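Local atomic coordinates of uncharacterized protein (Xanthomonas campestris pv. vesicatoria, PDB entry 4FC9), a protein that is a type III effector secreted into the plant host, whose all-helical C-terminal domain, the part described here, probably serves as an E3 ubiquitin ligase module. Residues A25-L30 with V169-Q174; E35-T40 with R165-H170; D99-S104 with A127-H132. One frame throughout, in Å; residues are numbered along the deposited sequence.

Interaction 1: residues A25-L30 with V169-Q174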
ATOM      1  N   ALA A  25       7.462   7.739  12.264  1.00 52.22           N
ATOM      2  CA  ALA A  25       7.947   6.408  12.604  1.00 55.91           C
ATOM      3  C   ALA A  25       8.875   5.899  11.503  1.00 56.68           C
ATOM      4  O   ALA A  25       8.644   6.157  10.323  1.00 60.48           O
ATOM      5  CB  ALA A  25       6.777   5.455  12.803  1.00 55.00           C
ATOM      6  N   SER A  26       9.925   5.180  11.885  1.00 54.26           N
ATOM      7  CA  SER A  26      10.887   4.694  10.904  1.00 49.41           C
ATOM      8  C   SER A  26      11.530   3.359  11.273  1.00 48.85           C
ATOM      9  O   SER A  26      11.639   3.005  12.444  1.00 49.97           O
ATOM     10  CB  SER A  26      11.976   5.739  10.672  1.00 48.32           C
ATOM     11  OG  SER A  26      13.002   5.211   9.855  1.00 50.48           O
ATOM     12  N   GLU A  27      11.941   2.617  10.251  1.00 48.32           N
ATOM     13  CA  GLU A  27      12.771   1.438  10.441  1.00 48.50           C
ATOM     14  C   GLU A  27      14.217   1.868  10.279  1.00 48.21           C
ATOM     15  O   GLU A  27      14.669   2.163   9.172  1.00 50.94           O
ATOM     16  CB  GLU A  27      12.430   0.354   9.420  1.00 45.90           C
ATOM     17  CG  GLU A  27      11.136  -0.394   9.695  1.00 47.35           C
ATOM     18  CD  GLU A  27      11.263  -1.430  10.803  1.00 47.09           C
ATOM     19  OE1 GLU A  27      12.379  -1.616  11.337  1.00 42.37           O
ATOM     20  OE2 GLU A  27      10.237  -2.065  11.135  1.00 48.55           O
ATOM     21  N   LEU A  28      14.936   1.907  11.390  1.00 46.40           N
ATOM     22  CA  LEU A  28      16.267   2.490  11.419  1.00 41.89           C
ATOM     23  C   LEU A  28      17.257   1.814  10.480  1.00 39.80           C
ATOM     24  O   LEU A  28      18.120   2.478   9.909  1.00 43.92           O
ATOM     25  CB  LEU A  28      16.799   2.508  12.848  1.00 44.12           C
ATOM     26  CG  LEU A  28      15.968   3.381  13.789  1.00 42.60           C
ATOM     27  CD1 LEU A  28      16.612   3.447  15.152  1.00 45.44           C
ATOM     28  CD2 LEU A  28      15.786   4.775  13.204  1.00 41.68           C
ATOM     29  N   LEU A  29      17.133   0.503  10.312  1.00 24.17           N
ATOM     30  CA  LEU A  29      18.055  -0.217   9.441  1.00 23.62           C
ATOM     31  C   LEU A  29      17.367  -0.892   8.271  1.00 26.94           C
ATOM     32  O   LEU A  29      16.254  -1.398   8.394  1.00 26.88           O
ATOM     33  CB  LEU A  29      18.866  -1.250  10.227  1.00 25.90           C
ATOM     34  CG  LEU A  29      19.971  -0.715  11.136  1.00 28.65           C
ATOM     35  CD1 LEU A  29      20.635  -1.863  11.868  1.00 31.51           C
ATOM     36  CD2 LEU A  29      20.991   0.080  10.334  1.00 31.91           C
ATOM     37  N   LEU A  30      18.037  -0.887   7.127  1.00 26.07           N
ATOM     38  CA  LEU A  30      17.568  -1.664   5.998  1.00 28.70           C
ATOM     39  C   LEU A  30      18.018  -3.106   6.197  1.00 28.57           C
ATOM     40  O   LEU A  30      19.086  -3.510   5.742  1.00 30.52           O
ATOM     41  CB  LEU A  30      18.105  -1.097   4.687  1.00 33.24           C
ATOM     42  CG  LEU A  30      17.520  -1.682   3.399  1.00 34.63           C
ATOM     43  CD1 LEU A  30      16.005  -1.535   3.360  1.00 29.93           C
ATOM     44  CD2 LEU A  30      18.150  -1.008   2.194  1.00 37.47           C
ATOM     45  N   VAL A 169       3.765  -5.739   9.366  1.00 30.35           N
ATOM     46  CA  VAL A 169       4.158  -7.012   9.969  1.00 27.41           C
ATOM     47  C   VAL A 169       5.650  -7.065  10.299  1.00 26.47           C
ATOM     48  O   VAL A 169       6.061  -7.700  11.268  1.00 28.15           O
ATOM     49  CB  VAL A 169       3.762  -8.198   9.066  1.00 30.01           C
ATOM     50  CG1 VAL A 169       4.324  -9.510   9.596  1.00 31.29           C
ATOM     51  CG2 VAL A 169       2.251  -8.271   8.951  1.00 29.34           C
ATOM     52  N   HIS A 170       6.463  -6.384   9.505  1.00 25.85           N
ATOM     53  CA  HIS A 170       7.881  -6.319   9.812  1.00 26.15           C
ATOM     54  C   HIS A 170       8.099  -5.565  11.116  1.00 28.88           C
ATOM     55  O   HIS A 170       8.906  -5.966  11.960  1.00 31.81           O
ATOM     56  CB  HIS A 170       8.660  -5.633   8.696  1.00 28.04           C
ATOM     57  CG  HIS A 170      10.139  -5.677   8.903  1.00 34.10           C
ATOM     58  ND1 HIS A 170      10.821  -4.702   9.596  1.00 40.15           N
ATOM     59  CD2 HIS A 170      11.062  -6.602   8.545  1.00 37.44           C
ATOM     60  CE1 HIS A 170      12.104  -5.017   9.644  1.00 44.90           C
ATOM     61  NE2 HIS A 170      12.276  -6.163   9.008  1.00 42.12           N
ATOM     62  N   ALA A 171       7.365  -4.471  11.274  1.00 30.66           N
ATOM     63  CA  ALA A 171       7.447  -3.652  12.470  1.00 29.17           C
ATOM     64  C   ALA A 171       6.809  -4.350  13.667  1.00 31.49           C
ATOM     65  O   ALA A 171       7.302  -4.243  14.785  1.00 34.38           O
ATOM     66  CB  ALA A 171       6.801  -2.297  12.230  1.00 26.87           C
ATOM     67  N   HIS A 172       5.712  -5.063  13.429  1.00 33.25           N
ATOM     68  CA  HIS A 172       5.025  -5.788  14.496  1.00 34.40           C
ATOM     69  C   HIS A 172       4.727  -7.217  14.078  1.00 33.17           C
ATOM     70  O   HIS A 172       3.619  -7.516  13.637  1.00 32.45           O
ATOM     71  CB  HIS A 172       3.719  -5.087  14.863  1.00 38.66           C
ATOM     72  CG  HIS A 172       3.867  -3.613  15.060  1.00 38.97           C
ATOM     73  ND1 HIS A 172       3.658  -2.704  14.045  1.00 40.75           N
ATOM     74  CD2 HIS A 172       4.222  -2.890  16.147  1.00 38.83           C
ATOM     75  CE1 HIS A 172       3.869  -1.482  14.502  1.00 38.19           C
ATOM     76  NE2 HIS A 172       4.213  -1.568  15.774  1.00 40.24           N
ATOM     77  N   PRO A 173       5.718  -8.106  14.219  1.00 32.89           N
ATOM     78  CA  PRO A 173       5.632  -9.492  13.746  1.00 32.91           C
ATOM     79  C   PRO A 173       4.399 -10.256  14.242  1.00 34.71           C
ATOM     80  O   PRO A 173       3.895 -11.117  13.524  1.00 36.52           O
ATOM     81  CB  PRO A 173       6.926 -10.111  14.278  1.00 33.91           C
ATOM     82  CG  PRO A 173       7.877  -8.966  14.317  1.00 33.19           C
ATOM     83  CD  PRO A 173       7.046  -7.803  14.779  1.00 32.59           C
ATOM     84  N   GLN A 174       3.903  -9.923  15.431  1.00 37.60           N
ATOM     85  CA  GLN A 174       2.720 -10.583  15.987  1.00 40.40           C
ATOM     86  C   GLN A 174       1.455 -10.289  15.182  1.00 42.61           C
ATOM     87  O   GLN A 174       0.433 -10.963  15.348  1.00 45.77           O
ATOM     88  CB  GLN A 174       2.509 -10.178  17.448  1.00 44.67           C
ATOM     89  CG  GLN A 174       1.946  -8.777  17.642  1.00 49.27           C
ATOM     90  CD  GLN A 174       3.017  -7.698  17.652  1.00 53.81           C
ATOM     91  OE1 GLN A 174       4.143  -7.915  17.202  1.00 53.67           O
ATOM     92  NE2 GLN A 174       2.668  -6.527  18.174  1.00 54.40           N
TER
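Glu27 reaches from the loop ahead of helix 32-49 to His170 and Ala171, in the last turn of helix 152-171. Its CB already points toward that helix end, and CG lies beside the backbone N, anti to the carbonyl carbon. CB and CG carry the acid part of the way; the nearest CA atoms, Glu27 CA and Ala171 CA, are 7.6 Å apart. A bend at chi2 (-77°) then lays the carboxylate against the imidazole edge. The carbon Glu27 CD sits in the plane of the ring, 3.5 Å from His170 ND1. Of the two oxygens, Glu27 OE1 is the looser, 3.8 Å from His170 CE1. Glu27 OE2 goes further: it accepts the N-H of His170 ND1 at 3.1 Å, with an angle of 160° at the hydrogen, and also touches the Ala171 methyl, 3.6 Å from CB. The bond is straight and in plane for the ring but not for the acid, because the donor stands above the carboxylate, 76° out of its plane. Ring and carboxylate are therefore turned steeply against each other rather than coplanar. His170 NE2 has a weak hydrogen bond to Thr31 OG1, so both ring nitrogens are engaged by the N-terminal part of the domain, which should limit rotation of the imidazole. Leu34 of helix 32-49 touches both side chains. Beyond Ala171 the chain leaves the helix at His172. This surface contact is a histidine-carboxylate hydrogen bond joining an N-terminal loop to the C-terminal end of a helix.

Interaction 2: residues E35-T40 with R165-H170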
ATOM      1  N   GLU A  35      14.452  -5.116   2.776  1.00 27.36           N
ATOM      2  CA  GLU A  35      14.899  -4.953   1.404  1.00 27.02           C
ATOM      3  C   GLU A  35      14.086  -5.870   0.494  1.00 27.99           C
ATOM      4  O   GLU A  35      13.697  -5.488  -0.608  1.00 27.32           O
ATOM      5  CB  GLU A  35      16.396  -5.227   1.274  1.00 28.00           C
ATOM      6  CG  GLU A  35      16.935  -4.869  -0.092  1.00 31.61           C
ATOM      7  CD  GLU A  35      18.418  -4.591  -0.087  1.00 38.54           C
ATOM      8  OE1 GLU A  35      19.035  -4.651   0.997  1.00 41.71           O
ATOM      9  OE2 GLU A  35      18.967  -4.308  -1.172  1.00 42.78           O
ATOM     10  N   ARG A  36      13.809  -7.072   0.983  1.00 28.19           N
ATOM     11  CA  ARG A  36      13.029  -8.051   0.242  1.00 27.36           C
ATOM     12  C   ARG A  36      11.591  -7.583   0.014  1.00 27.92           C
ATOM     13  O   ARG A  36      11.021  -7.813  -1.053  1.00 27.93           O
ATOM     14  CB  ARG A  36      13.052  -9.390   0.975  1.00 32.95           C
ATOM     15  CG  ARG A  36      12.170 -10.467   0.367  1.00 45.11           C
ATOM     16  CD  ARG A  36      12.589 -11.864   0.837  1.00 59.05           C
ATOM     17  NE  ARG A  36      12.692 -11.974   2.295  1.00 65.06           N
ATOM     18  CZ  ARG A  36      13.840 -12.007   2.969  1.00 66.01           C
ATOM     19  NH1 ARG A  36      13.833 -12.107   4.292  1.00 62.92           N
ATOM     20  NH2 ARG A  36      14.997 -11.940   2.323  1.00 68.81           N
ATOM     21  N   ILE A  37      11.006  -6.933   1.015  1.00 23.27           N
ATOM     22  CA  ILE A  37       9.670  -6.371   0.859  1.00 21.23           C
ATOM     23  C   ILE A  37       9.687  -5.331  -0.258  1.00 24.89           C
ATOM     24  O   ILE A  37       8.831  -5.337  -1.146  1.00 25.44           O
ATOM     25  CB  ILE A  37       9.164  -5.734   2.165  1.00 19.59           C
ATOM     26  CG1 ILE A  37       9.008  -6.811   3.242  1.00 20.69           C
ATOM     27  CG2 ILE A  37       7.851  -5.006   1.934  1.00 16.71           C
ATOM     28  CD1 ILE A  37       8.698  -6.265   4.618  1.00 19.96           C
ATOM     29  N   GLU A  38      10.678  -4.449  -0.214  1.00 26.17           N
ATOM     30  CA  GLU A  38      10.835  -3.427  -1.236  1.00 23.60           C
ATOM     31  C   GLU A  38      11.058  -4.023  -2.623  1.00 24.20           C
ATOM     32  O   GLU A  38      10.414  -3.615  -3.583  1.00 26.59           O
ATOM     33  CB  GLU A  38      11.990  -2.489  -0.890  1.00 28.84           C
ATOM     34  CG  GLU A  38      11.749  -1.599   0.320  1.00 28.58           C
ATOM     35  CD  GLU A  38      10.622  -0.602   0.116  1.00 29.73           C
ATOM     36  OE1 GLU A  38      10.224  -0.344  -1.042  1.00 30.60           O
ATOM     37  OE2 GLU A  38      10.131  -0.069   1.130  1.00 31.66           O
ATOM     38  N   ASP A  39      11.972  -4.980  -2.730  1.00 23.77           N
ATOM     39  CA  ASP A  39      12.307  -5.547  -4.034  1.00 22.65           C
ATOM     40  C   ASP A  39      11.111  -6.271  -4.632  1.00 23.74           C
ATOM     41  O   ASP A  39      10.850  -6.173  -5.831  1.00 25.33           O
ATOM     42  CB  ASP A  39      13.507  -6.483  -3.928  1.00 29.61           C
ATOM     43  CG  ASP A  39      14.792  -5.749  -3.578  1.00 32.55           C
ATOM     44  OD1 ASP A  39      14.860  -4.522  -3.800  1.00 33.15           O
ATOM     45  OD2 ASP A  39      15.734  -6.399  -3.081  1.00 32.61           O
ATOM     46  N   THR A  40      10.377  -6.982  -3.786  1.00 22.60           N
ATOM     47  CA  THR A  40       9.182  -7.691  -4.218  1.00 21.53           C
ATOM     48  C   THR A  40       8.087  -6.718  -4.652  1.00 22.58           C
ATOM     49  O   THR A  40       7.476  -6.886  -5.709  1.00 24.84           O
ATOM     50  CB  THR A  40       8.647  -8.613  -3.103  1.00 22.09           C
ATOM     51  OG1 THR A  40       9.608  -9.636  -2.823  1.00 24.45           O
ATOM     52  CG2 THR A  40       7.334  -9.260  -3.517  1.00 21.34           C
ATOM     53  N   ARG A 165       1.021  -3.657   4.231  1.00 19.21           N
ATOM     54  CA  ARG A 165       0.746  -4.693   5.221  1.00 20.41           C
ATOM     55  C   ARG A 165       2.010  -5.475   5.583  1.00 24.00           C
ATOM     56  O   ARG A 165       2.165  -5.925   6.717  1.00 26.85           O
ATOM     57  CB  ARG A 165      -0.389  -5.625   4.759  1.00 20.76           C
ATOM     58  CG  ARG A 165      -0.047  -6.520   3.587  1.00 22.40           C
ATOM     59  CD  ARG A 165      -1.291  -7.121   2.929  1.00 21.33           C
ATOM     60  NE  ARG A 165      -2.086  -7.976   3.812  1.00 25.95           N
ATOM     61  CZ  ARG A 165      -1.793  -9.242   4.106  1.00 29.05           C
ATOM     62  NH1 ARG A 165      -0.701  -9.812   3.615  1.00 27.77           N
ATOM     63  NH2 ARG A 165      -2.588  -9.937   4.906  1.00 30.40           N
ATOM     64  N   GLU A 166       2.927  -5.613   4.631  1.00 22.00           N
ATOM     65  CA  GLU A 166       4.188  -6.281   4.911  1.00 21.44           C
ATOM     66  C   GLU A 166       5.109  -5.411   5.777  1.00 20.59           C
ATOM     67  O   GLU A 166       5.866  -5.926   6.597  1.00 24.55           O
ATOM     68  CB  GLU A 166       4.882  -6.716   3.616  1.00 23.48           C
ATOM     69  CG  GLU A 166       4.100  -7.765   2.822  1.00 25.60           C
ATOM     70  CD  GLU A 166       3.782  -9.008   3.635  1.00 27.32           C
ATOM     71  OE1 GLU A 166       4.719  -9.570   4.242  1.00 31.24           O
ATOM     72  OE2 GLU A 166       2.599  -9.416   3.673  1.00 24.55           O
ATOM     73  N   LEU A 167       5.036  -4.094   5.602  1.00 20.32           N
ATOM     74  CA  LEU A 167       5.795  -3.180   6.454  1.00 23.08           C
ATOM     75  C   LEU A 167       5.246  -3.172   7.884  1.00 26.19           C
ATOM     76  O   LEU A 167       6.007  -3.099   8.853  1.00 28.36           O
ATOM     77  CB  LEU A 167       5.821  -1.764   5.865  1.00 20.32           C
ATOM     78  CG  LEU A 167       6.651  -1.566   4.590  1.00 18.26           C
ATOM     79  CD1 LEU A 167       6.452  -0.171   4.020  1.00 18.60           C
ATOM     80  CD2 LEU A 167       8.130  -1.825   4.845  1.00 21.88           C
ATOM     81  N   ILE A 168       3.925  -3.258   8.011  1.00 26.08           N
ATOM     82  CA  ILE A 168       3.279  -3.355   9.317  1.00 26.77           C
ATOM     83  C   ILE A 168       3.738  -4.606  10.065  1.00 28.24           C
ATOM     84  O   ILE A 168       4.081  -4.540  11.245  1.00 29.73           O
ATOM     85  CB  ILE A 168       1.738  -3.343   9.187  1.00 24.43           C
ATOM     86  CG1 ILE A 168       1.252  -1.943   8.809  1.00 23.51           C
ATOM     87  CG2 ILE A 168       1.085  -3.794  10.479  1.00 27.58           C
ATOM     88  CD1 ILE A 168      -0.202  -1.881   8.389  1.00 23.28           C
ATOM     89  N   VAL A 169       3.765  -5.739   9.366  1.00 30.35           N
ATOM     90  CA  VAL A 169       4.158  -7.012   9.969  1.00 27.41           C
ATOM     91  C   VAL A 169       5.650  -7.065  10.299  1.00 26.47           C
ATOM     92  O   VAL A 169       6.061  -7.700  11.268  1.00 28.15           O
ATOM     93  CB  VAL A 169       3.762  -8.198   9.066  1.00 30.01           C
ATOM     94  CG1 VAL A 169       4.324  -9.510   9.596  1.00 31.29           C
ATOM     95  CG2 VAL A 169       2.251  -8.271   8.951  1.00 29.34           C
ATOM     96  N   HIS A 170       6.463  -6.384   9.505  1.00 25.85           N
ATOM     97  CA  HIS A 170       7.881  -6.319   9.812  1.00 26.15           C
ATOM     98  C   HIS A 170       8.099  -5.565  11.116  1.00 28.88           C
ATOM     99  O   HIS A 170       8.906  -5.966  11.960  1.00 31.81           O
ATOM    100  CB  HIS A 170       8.660  -5.633   8.696  1.00 28.04           C
ATOM    101  CG  HIS A 170      10.139  -5.677   8.903  1.00 34.10           C
ATOM    102  ND1 HIS A 170      10.821  -4.702   9.596  1.00 40.15           N
ATOM    103  CD2 HIS A 170      11.062  -6.602   8.545  1.00 37.44           C
ATOM    104  CE1 HIS A 170      12.104  -5.017   9.644  1.00 44.90           C
ATOM    105  NE2 HIS A 170      12.276  -6.163   9.008  1.00 42.12           N
TER
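Ile37 lays its whole branched side chain over the turn of helix 152-171 that carries Glu166. Its CG1 is anti to the carbonyl carbon (chi1 -64°), which sets both branches on Glu166, with Leu167 beside CG2 and His170 beside CD1. The CG2 methyl meets the aliphatic root of the acid, Ile37 CG2 to Glu166 CB 3.8 Å, and has a looser apolar contact with Leu167 CD2 at 4.3 Å. The other branch runs on along the partner helix: Ile37 CD1 is 3.5 Å from the backbone Glu166 O and 4.1 Å from His170 CB, one turn later. Glu166 thus offers carbon to the interface and turns its charge elsewhere. OE1 pairs with Arg176 in a salt bridge, while Glu166 OE2 forms a salt bridge with Arg165 NH1 of its own helix at 3.3 Å. Arg165 in turn has a second acid, Glu87. Trp162, a turn earlier on the same helix, extends the apolar surface under Ile37 and Thr40, and a Glu38-Lys163 salt bridge links the two helices beside it. On helix 32-49, Arg36 O is gripped twice, by Thr40 N and Thr40 OG1 from opposite faces of its plane. The segment axes pass 10.3 Å apart at 176°, an almost exactly antiparallel helix pair, one apolar side chain bedded on its neighbour and flanked by charges, within this all-helical domain.

Interaction 3: residues D99-S104 with A127-H132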
ATOM      1  N   ASP A  99      -0.263   4.643  12.855  1.00 30.36           N
ATOM      2  CA  ASP A  99       0.918   4.536  13.696  1.00 33.11           C
ATOM      3  C   ASP A  99       2.182   4.742  12.883  1.00 34.15           C
ATOM      4  O   ASP A  99       3.126   5.386  13.337  1.00 35.73           O
ATOM      5  CB  ASP A  99       0.966   3.182  14.398  1.00 37.58           C
ATOM      6  CG  ASP A  99      -0.106   3.040  15.453  1.00 43.68           C
ATOM      7  OD1 ASP A  99      -0.787   4.047  15.752  1.00 42.82           O
ATOM      8  OD2 ASP A  99      -0.262   1.921  15.987  1.00 46.71           O
HETATM    9  N   MSE A 100       2.192   4.187  11.676  0.57 33.12           N
HETATM   10  CA  MSE A 100       3.345   4.306  10.798  0.57 33.11           C
HETATM   11  C   MSE A 100       3.448   5.720  10.246  0.57 32.04           C
HETATM   12  O   MSE A 100       4.519   6.325  10.263  0.57 34.69           O
HETATM   13  CB  MSE A 100       3.259   3.300   9.650  0.57 33.99           C
HETATM   14  CG  MSE A 100       4.565   2.560   9.393  0.57 37.10           C
HETATM   15 SE   MSE A 100       4.822   2.081   7.521  0.57102.48          SE
HETATM   16  CE  MSE A 100       3.182   1.067   7.236  0.57 25.33           C
ATOM     17  N   ALA A 101       2.328   6.241   9.760  1.00 27.96           N
ATOM     18  CA  ALA A 101       2.294   7.575   9.177  1.00 27.90           C
ATOM     19  C   ALA A 101       2.534   8.625  10.250  1.00 31.88           C
ATOM     20  O   ALA A 101       3.109   9.682   9.986  1.00 31.85           O
ATOM     21  CB  ALA A 101       0.967   7.821   8.488  1.00 25.10           C
ATOM     22  N   GLY A 102       2.091   8.324  11.465  1.00 39.25           N
ATOM     23  CA  GLY A 102       2.202   9.261  12.566  1.00 39.05           C
ATOM     24  C   GLY A 102       1.046  10.235  12.544  1.00 37.75           C
ATOM     25  O   GLY A 102       0.138  10.102  11.725  1.00 41.84           O
ATOM     26  N   PRO A 103       1.069  11.220  13.445  1.00 32.50           N
ATOM     27  CA  PRO A 103       0.020  12.238  13.511  1.00 32.94           C
ATOM     28  C   PRO A 103       0.184  13.254  12.391  1.00 35.10           C
ATOM     29  O   PRO A 103       1.197  13.228  11.690  1.00 38.78           O
ATOM     30  CB  PRO A 103       0.282  12.908  14.858  1.00 37.90           C
ATOM     31  CG  PRO A 103       1.751  12.772  15.045  1.00 36.38           C
ATOM     32  CD  PRO A 103       2.104  11.428  14.471  1.00 34.80           C
ATOM     33  N   SER A 104      -0.805  14.126  12.226  1.00 33.38           N
ATOM     34  CA  SER A 104      -0.729  15.188  11.236  1.00 36.14           C
ATOM     35  C   SER A 104       0.508  16.040  11.480  1.00 33.34           C
ATOM     36  O   SER A 104       0.775  16.440  12.612  1.00 32.49           O
ATOM     37  CB  SER A 104      -1.979  16.057  11.297  1.00 37.70           C
ATOM     38  OG  SER A 104      -1.804  17.221  10.514  1.00 45.45           O
ATOM     39  N   ALA A 127       0.778  10.320   1.609  1.00 29.57           N
ATOM     40  CA  ALA A 127       1.182   9.138   0.854  1.00 27.41           C
ATOM     41  C   ALA A 127       1.010   7.869   1.681  1.00 27.55           C
ATOM     42  O   ALA A 127       0.432   6.886   1.209  1.00 26.46           O
ATOM     43  CB  ALA A 127       2.619   9.277   0.386  1.00 23.80           C
ATOM     44  N   GLN A 128       1.506   7.897   2.915  1.00 22.65           N
ATOM     45  CA  GLN A 128       1.390   6.744   3.798  1.00 23.45           C
ATOM     46  C   GLN A 128      -0.058   6.478   4.205  1.00 26.60           C
ATOM     47  O   GLN A 128      -0.497   5.329   4.211  1.00 27.05           O
ATOM     48  CB  GLN A 128       2.283   6.903   5.033  1.00 26.51           C
ATOM     49  CG  GLN A 128       3.772   6.943   4.707  1.00 41.43           C
ATOM     50  CD  GLN A 128       4.660   6.924   5.946  1.00 48.70           C
ATOM     51  OE1 GLN A 128       5.282   7.929   6.294  1.00 45.73           O
ATOM     52  NE2 GLN A 128       4.734   5.771   6.606  1.00 50.78           N
ATOM     53  N   LYS A 129      -0.795   7.535   4.539  1.00 25.75           N
ATOM     54  CA  LYS A 129      -2.180   7.393   4.992  1.00 28.02           C
ATOM     55  C   LYS A 129      -3.068   6.691   3.965  1.00 30.27           C
ATOM     56  O   LYS A 129      -4.019   6.002   4.326  1.00 32.31           O
ATOM     57  CB  LYS A 129      -2.790   8.758   5.333  1.00 28.49           C
ATOM     58  CG  LYS A 129      -2.242   9.426   6.588  1.00 31.50           C
ATOM     59  CD  LYS A 129      -2.614   8.678   7.855  1.00 33.02           C
ATOM     60  CE  LYS A 129      -4.110   8.682   8.092  1.00 34.41           C
ATOM     61  NZ  LYS A 129      -4.443   8.108   9.424  1.00 36.15           N
ATOM     62  N   SER A 130      -2.753   6.865   2.687  1.00 28.47           N
ATOM     63  CA  SER A 130      -3.624   6.378   1.623  1.00 25.26           C
ATOM     64  C   SER A 130      -3.021   5.232   0.809  1.00 22.32           C
ATOM     65  O   SER A 130      -3.518   4.899  -0.267  1.00 23.49           O
ATOM     66  CB  SER A 130      -4.018   7.531   0.698  1.00 30.65           C
ATOM     67  OG  SER A 130      -2.874   8.130   0.111  1.00 38.23           O
ATOM     68  N   ALA A 131      -1.958   4.622   1.326  1.00 21.70           N
ATOM     69  CA  ALA A 131      -1.329   3.485   0.654  1.00 20.10           C
ATOM     70  C   ALA A 131      -2.054   2.181   0.965  1.00 22.72           C
ATOM     71  O   ALA A 131      -1.438   1.209   1.398  1.00 23.06           O
ATOM     72  CB  ALA A 131       0.134   3.382   1.044  1.00 18.47           C
ATOM     73  N   HIS A 132      -3.366   2.167   0.746  1.00 23.87           N
ATOM     74  CA  HIS A 132      -4.167   0.964   0.965  1.00 21.51           C
ATOM     75  C   HIS A 132      -5.505   1.022   0.227  1.00 18.12           C
ATOM     76  O   HIS A 132      -5.845   2.034  -0.388  1.00 18.98           O
ATOM     77  CB  HIS A 132      -4.361   0.687   2.461  1.00 17.07           C
ATOM     78  CG  HIS A 132      -5.149   1.733   3.181  1.00 18.53           C
ATOM     79  ND1 HIS A 132      -6.526   1.766   3.166  1.00 23.35           N
ATOM     80  CD2 HIS A 132      -4.758   2.776   3.953  1.00 22.41           C
ATOM     81  CE1 HIS A 132      -6.950   2.787   3.892  1.00 23.83           C
ATOM     82  NE2 HIS A 132      -5.895   3.415   4.379  1.00 20.51           N
TER
HETATM   83  O   HOH W   1       6.959   5.426   8.747  1.00 59.09           O
HETATM   84  O   HOH W   2       4.341  10.479   7.527  1.00 29.64           O
HETATM   85  O   HOH W   3      -2.666   9.314  11.336  1.00 27.33           O
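The C-terminal ends of helices 91-101 and 112-129 come together with Ala101 CA 5.5 Å from Gln128 CA, and just beyond the contact each chain leaves its helix, at Gly102 with positive phi (84°) and at Ser130. Ala101, buried, points its methyl toward the other helix and fits between two aliphatic chains: Ala101 CB is 3.8 Å from Gln128 CB and 3.7 Å from Lys129 CD. Both long residues begin alike, with CG anti to the carbonyl carbon, but then diverge. Gln128 runs out extended alongside Ala101, whereas Lys129 bends at chi2 and chi3, passes the methyl with CG and CD, and carries NZ to the water on Gly102 O. No direct hydrogen bond joins the two segments; three waters do the bridging. One donates to Met100 O and accepts the amide N-H of Gln128 NE2 at 3.1 Å. A second donates both to Ala101 O and to Gln128 OE1, at 3.0 Å from the latter. Each end of the Gln128 amide thus has a water partner, which should steady its rotation. The third accepts from Lys129 NZ, 2.9 Å away, and donates to Gly102 O, a carbonyl that also receives Trp125 NE1. The selenium of Met100 (selenomethionine) lies near Gln128 NE2 too, but belongs to one of two deposited conformers, so its place is less certain; in the conformer given, this side chain also packs on Leu167 and Ile168. Chemically, the contact gives donors to three successive carbonyls at a helix end, through water for all three. The Lys129 ammonium close to that end would probably be favoured by the partial negative charge gathered there.

Overall arrangement
From the N terminus, the loop 25-30 is first to be tied, and helix 32-49 follows directly; both find their partners on helix 152-171, so interactions 1 and 2 close two long loops that end on the same stretch, sharing Val169 and His170, their centres about 9 Å apart. Interaction 3 closes a much shorter loop between helices 91-101 and 112-129 and is nested inside both. The contacts also touch: Ala25 packs on the carbonyls of Asp99 and Met100, while Met100, in the conformer given, reaches Leu167 and Ile168. Helix 91-101 thereby connects helix 112-129 to the pair formed by helices 32-49 and 152-171.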